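Local coordinates for uncharacterized protein MJ0327 (Methanocaldococcus jannaschii DSM 2661, PDB 2QTD), which is of uncharacterised function but belongs to the dinitrogenase iron-molybdenum cofactor family, with a ribonuclease H-like fold, and may bind or carry such a cofactor, at residues I65-Y70 with K101-P105; D22-I28 with T39-N44. One frame throughout, in Å; residues are numbered along the deposited sequence.

Interaction 1: I65-Y70 with K101-P105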
# COMPACT_ATOMS: atom_id res chain seq x y z
N ILE A 65 -6.60 4.71 -7.21
CA ILE A 65 -6.02 3.58 -7.97
C ILE A 65 -6.85 3.52 -9.27
O ILE A 65 -8.02 3.91 -9.27
CB ILE A 65 -6.02 2.25 -7.17
CG1 ILE A 65 -5.24 1.11 -7.88
CG2 ILE A 65 -7.47 1.83 -6.74
CD1 ILE A 65 -4.96 -0.02 -6.94
N SER A 66 -6.21 3.10 -10.35
CA SER A 66 -6.84 3.04 -11.67
C SER A 66 -7.73 1.81 -11.75
O SER A 66 -7.53 0.83 -11.03
CB SER A 66 -5.78 3.00 -12.80
OG SER A 66 -5.11 1.76 -12.85
N GLU A 67 -8.69 1.86 -12.65
CA GLU A 67 -9.54 0.70 -12.89
C GLU A 67 -8.72 -0.53 -13.26
O GLU A 67 -8.96 -1.60 -12.72
CB GLU A 67 -10.58 1.01 -13.96
CG GLU A 67 -11.63 2.00 -13.51
CD GLU A 67 -12.59 2.34 -14.62
OE1 GLU A 67 -13.13 1.40 -15.26
OE2 GLU A 67 -12.81 3.55 -14.87
N GLU A 68 -7.71 -0.34 -14.12
CA GLU A 68 -6.79 -1.43 -14.52
C GLU A 68 -6.00 -2.02 -13.36
O GLU A 68 -5.98 -3.25 -13.19
CB GLU A 68 -5.82 -0.98 -15.64
N ASN A 69 -5.38 -1.16 -12.55
CA ASN A 69 -4.64 -1.65 -11.39
C ASN A 69 -5.56 -2.26 -10.34
O ASN A 69 -5.24 -3.27 -9.75
CB ASN A 69 -3.72 -0.56 -10.79
CG ASN A 69 -2.45 -0.33 -11.63
OD1 ASN A 69 -1.87 -1.27 -12.16
ND2 ASN A 69 -2.03 0.92 -11.74
N TYR A 70 -6.72 -1.66 -10.13
CA TYR A 70 -7.72 -2.26 -9.25
C TYR A 70 -8.12 -3.66 -9.72
O TYR A 70 -8.12 -4.60 -8.93
CB TYR A 70 -8.96 -1.39 -9.09
CG TYR A 70 -9.88 -1.93 -8.01
CD1 TYR A 70 -9.64 -1.67 -6.67
CD2 TYR A 70 -10.98 -2.72 -8.35
CE1 TYR A 70 -10.47 -2.19 -5.68
CE2 TYR A 70 -11.82 -3.25 -7.36
CZ TYR A 70 -11.54 -2.98 -6.03
OH TYR A 70 -12.37 -3.48 -5.07
N LYS A 101 -12.02 -0.39 2.94
CA LYS A 101 -11.60 -1.22 1.82
C LYS A 101 -12.23 -0.66 0.55
O LYS A 101 -13.45 -0.41 0.49
CB LYS A 101 -12.03 -2.68 2.10
CG LYS A 101 -11.50 -3.73 1.14
CD LYS A 101 -11.91 -5.14 1.61
CE LYS A 101 -11.30 -6.21 0.72
NZ LYS A 101 -11.59 -7.59 1.27
N ILE A 102 -11.40 -0.43 -0.46
CA ILE A 102 -11.88 0.13 -1.72
C ILE A 102 -12.68 -0.93 -2.46
O ILE A 102 -12.22 -2.05 -2.64
CB ILE A 102 -10.72 0.67 -2.57
CG1 ILE A 102 -10.04 1.87 -1.87
CG2 ILE A 102 -11.24 1.03 -4.02
CD1 ILE A 102 -8.73 2.40 -2.52
N SER A 103 -13.92 -0.61 -2.85
CA SER A 103 -14.77 -1.53 -3.65
C SER A 103 -14.85 -1.16 -5.15
O SER A 103 -15.14 -2.03 -5.97
CB SER A 103 -16.18 -1.57 -3.10
OG SER A 103 -16.55 -0.27 -2.80
N ASN A 104 -14.68 0.11 -5.46
CA ASN A 104 -14.59 0.57 -6.84
C ASN A 104 -13.67 1.75 -6.78
O ASN A 104 -13.77 2.56 -5.86
CB ASN A 104 -15.93 1.05 -7.41
CG ASN A 104 -16.89 -0.08 -7.67
OD1 ASN A 104 -17.86 -0.26 -6.94
ND2 ASN A 104 -16.59 -0.89 -8.67
N PRO A 105 -12.79 1.88 -7.78
CA PRO A 105 -11.91 3.03 -7.77
C PRO A 105 -12.64 4.32 -8.16
O PRO A 105 -12.07 5.40 -7.99
CB PRO A 105 -10.84 2.64 -8.79
CG PRO A 105 -11.49 1.72 -9.70
CD PRO A 105 -12.57 1.02 -8.96
OXT PRO A 105 -13.81 4.33 -8.58
O HOH W 1 -9.53 5.47 -6.90
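I65 meets the C-terminal residue P105 along both its backbone and its side chain: P105 CB lies 3.1 Å from I65 O, and the CG2 methyl of I65 touches the same CB at 4.0 Å. With CG1 anti to the backbone N (chi1 -172°), the CG2 branch of I65 is left to face the proline, while I102 CD1 comes up more loosely on it. A water accepts from I65 N and lies within bonding distance of P105 O, probably donating to it and so tying the chain end to the residue that leads into the helix. S66 is the N-cap of helix 67-74: its OG takes the N-H of N69 at 2.9 Å in a nearly straight bond, and E21 receives the S66 N-H. E67 contributes aliphatic contact alone, its CG resting 3.8 Å from P105 CG. Y70 brings the largest surface of segment 65-70, and P105 that of the tail. The Y70 CG stands anti to the backbone N (chi1 -171°), which sends the ring out from the helix toward I102 and P105. P105 CD lies over one face of the ring, I102 CG2 packs on CE1 at 3.7 Å, and the OH donates to I102 O at 2.8 Å, the donor tilted 35° from the carbonyl plane. I79 of strand 78-81 touches I65, Y70 and I102 and pairs with I102 through the backbone, so the tail also follows that edge strand. At this surface contact the tail is held to the helix start by apolar packing round Y70 and P105, with a hydroxyl bond and a bridging water as its polar ties.

Interaction 2: D22-I28 with T39-N44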
# COMPACT_ATOMS: atom_id res chain seq x y z
N ASP A 22 0.80 7.45 -9.63
CA ASP A 22 1.66 8.63 -9.69
C ASP A 22 2.80 8.63 -8.66
O ASP A 22 3.66 9.53 -8.70
CB ASP A 22 0.80 9.91 -9.63
CG ASP A 22 0.67 10.54 -8.24
OD1 ASP A 22 0.44 9.87 -7.25
OD2 ASP A 22 0.76 11.78 -8.15
N CYS A 23 2.82 7.65 -7.76
CA CYS A 23 3.79 7.67 -6.66
C CYS A 23 5.25 7.63 -7.14
O CYS A 23 5.56 7.22 -8.27
CB CYS A 23 3.52 6.58 -5.63
SG CYS A 23 3.76 4.89 -6.13
N LYS A 24 6.12 8.15 -6.29
CA LYS A 24 7.58 8.00 -6.53
C LYS A 24 8.03 6.59 -6.25
O LYS A 24 8.84 6.02 -7.00
CB LYS A 24 8.36 9.05 -5.71
CG LYS A 24 9.89 8.97 -5.81
CD LYS A 24 10.38 9.30 -7.24
CE LYS A 24 11.88 8.95 -7.47
NZ LYS A 24 12.32 9.42 -8.83
N TYR A 25 7.51 6.00 -5.17
CA TYR A 25 7.91 4.65 -4.75
C TYR A 25 6.80 4.01 -3.95
O TYR A 25 5.90 4.71 -3.47
CB TYR A 25 9.23 4.64 -3.94
CG TYR A 25 9.15 5.26 -2.56
CD1 TYR A 25 9.23 6.62 -2.41
CD2 TYR A 25 9.03 4.51 -1.41
CE1 TYR A 25 9.17 7.23 -1.13
CE2 TYR A 25 8.97 5.11 -0.13
CZ TYR A 25 9.05 6.46 -0.01
OH TYR A 25 9.00 7.09 1.21
N PHE A 26 6.87 2.67 -3.85
CA PHE A 26 6.06 1.82 -2.98
C PHE A 26 6.90 1.52 -1.76
O PHE A 26 8.08 1.09 -1.87
CB PHE A 26 5.65 0.53 -3.66
CG PHE A 26 5.01 0.73 -4.99
CD1 PHE A 26 3.71 1.22 -5.06
CD2 PHE A 26 5.69 0.43 -6.15
CE1 PHE A 26 3.11 1.42 -6.31
CE2 PHE A 26 5.09 0.62 -7.41
CZ PHE A 26 3.81 1.11 -7.47
N LEU A 27 6.36 1.87 -0.60
CA LEU A 27 6.92 1.45 0.69
C LEU A 27 6.34 0.07 1.06
O LEU A 27 5.11 -0.07 1.26
CB LEU A 27 6.64 2.50 1.76
CG LEU A 27 7.18 2.20 3.18
CD1 LEU A 27 8.71 2.22 3.18
CD2 LEU A 27 6.68 3.25 4.14
N ILE A 28 7.21 -0.94 1.17
CA ILE A 28 6.80 -2.29 1.55
C ILE A 28 7.06 -2.44 3.05
O ILE A 28 8.21 -2.37 3.51
CB ILE A 28 7.50 -3.38 0.72
CG1 ILE A 28 7.46 -3.14 -0.79
CG2 ILE A 28 6.95 -4.75 1.04
CD1 ILE A 28 6.09 -2.89 -1.36
N THR A 39 11.05 -2.35 6.52
CA THR A 39 10.63 -1.51 5.43
C THR A 39 11.57 -1.68 4.25
O THR A 39 12.73 -2.03 4.39
CB THR A 39 10.55 0.01 5.82
OG1 THR A 39 11.86 0.52 6.07
CG2 THR A 39 9.58 0.21 7.08
N LYS A 40 11.05 -1.39 3.07
CA LYS A 40 11.79 -1.48 1.84
C LYS A 40 11.16 -0.51 0.79
O LYS A 40 9.92 -0.40 0.68
CB LYS A 40 11.76 -2.91 1.34
CG LYS A 40 12.60 -3.12 0.10
CD LYS A 40 12.88 -4.58 -0.17
CE LYS A 40 11.73 -5.28 -0.83
NZ LYS A 40 12.12 -6.56 -1.51
N VAL A 41 12.03 0.18 0.04
CA VAL A 41 11.61 1.04 -1.07
C VAL A 41 11.68 0.31 -2.39
O VAL A 41 12.72 -0.28 -2.73
CB VAL A 41 12.53 2.23 -1.11
CG1 VAL A 41 12.30 3.08 -2.35
CG2 VAL A 41 12.36 3.02 0.20
N ILE A 42 10.59 0.35 -3.14
CA ILE A 42 10.56 -0.12 -4.54
C ILE A 42 10.16 1.09 -5.40
O ILE A 42 9.04 1.59 -5.31
CB ILE A 42 9.60 -1.32 -4.76
CG1 ILE A 42 10.00 -2.58 -3.95
CG2 ILE A 42 9.53 -1.64 -6.26
CD1 ILE A 42 9.11 -3.82 -4.18
N PHE A 43 11.07 1.57 -6.24
CA PHE A 43 10.73 2.73 -7.10
C PHE A 43 9.64 2.38 -8.10
O PHE A 43 9.57 1.26 -8.56
CB PHE A 43 11.98 3.33 -7.74
CG PHE A 43 12.85 4.05 -6.74
CD1 PHE A 43 12.35 5.16 -6.07
CD2 PHE A 43 14.12 3.58 -6.43
CE1 PHE A 43 13.11 5.84 -5.14
CE2 PHE A 43 14.92 4.24 -5.48
CZ PHE A 43 14.41 5.36 -4.82
N ASN A 44 8.73 3.32 -8.34
CA ASN A 44 7.63 3.14 -9.28
C ASN A 44 8.09 3.41 -10.72
O ASN A 44 7.64 4.36 -11.37
CB ASN A 44 6.49 4.07 -8.90
CG ASN A 44 5.24 3.85 -9.72
OD1 ASN A 44 5.04 2.77 -10.33
ND2 ASN A 44 4.39 4.86 -9.75
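T39 meets L27 and I28 partway along the hairpin: its CB touches L27 CD1 at 3.9 Å, and its CA-H points at I28 O. K40 follows in a hydrogen-bonded antiparallel pair with I28. I28 N donates to K40 O at 2.8 Å, almost straight and in the carbonyl plane, whereas the return bond from K40 N is weak; the lysine's ammonium pairs with E55. V41 turns to the other face of the sheet, where its CG1, anti to the backbone N (chi1 172°), packs against Y25 CD2 at 3.7 Å and also lies over one face of the F43 ring, offset toward its rim. I42 is bonded both ways with F26, and its CD1 reaches I28 CG1 at 3.8 Å on the buried side. The F43 ring returns to the Y25 face, with CD1 3.8 Å from Y25 CB and K24 O in plane at its edge. Here K24 and Y25 both face M11 of strand 5-11, a classic beta bulge. N44 ends the segment with two grips on the bend before strand 25-32: its N donates to K24 O from above the carbonyl plane, and ND2 donates at 3.0 Å to C23 O, which lies in the plane of the N44 amide. ND2 also bonds E21 O, K49 reaches OD1, and F26 CZ lies 3.5 Å from OD1, ring and amide planes 58° apart. An alanine here would keep the backbone bond, but C23 O, E21 O and K49 would probably lose their amide partner and F26 part of its cover near CZ. The chemistry is that of a beta hairpin whose backbone bonds set the register, with hydrocarbon packing on both faces and one asparagine amide joining the end of strand 35-43 to the loop that leads into strand 25-32.

Interaction 2 comes first along the chain and closes before interaction 1 opens; their centres are 18 Å apart, and their nearest atoms, about 7 Å apart, do not touch. Interaction 2 lies within the mixed sheet, pairing outermost strand 35-43 with strand 25-32, while interaction 1 joins the start of helix 67-74 to the C-terminal tail beside the other outermost strand, 78-81. The loop ahead of strand 25-32 links them, since E21 bonds S66 and N69 through its carboxylate and N44 through its carbonyl. The hairpin builds one margin of the sheet, and the tail runs beside strand 78-81 at the other.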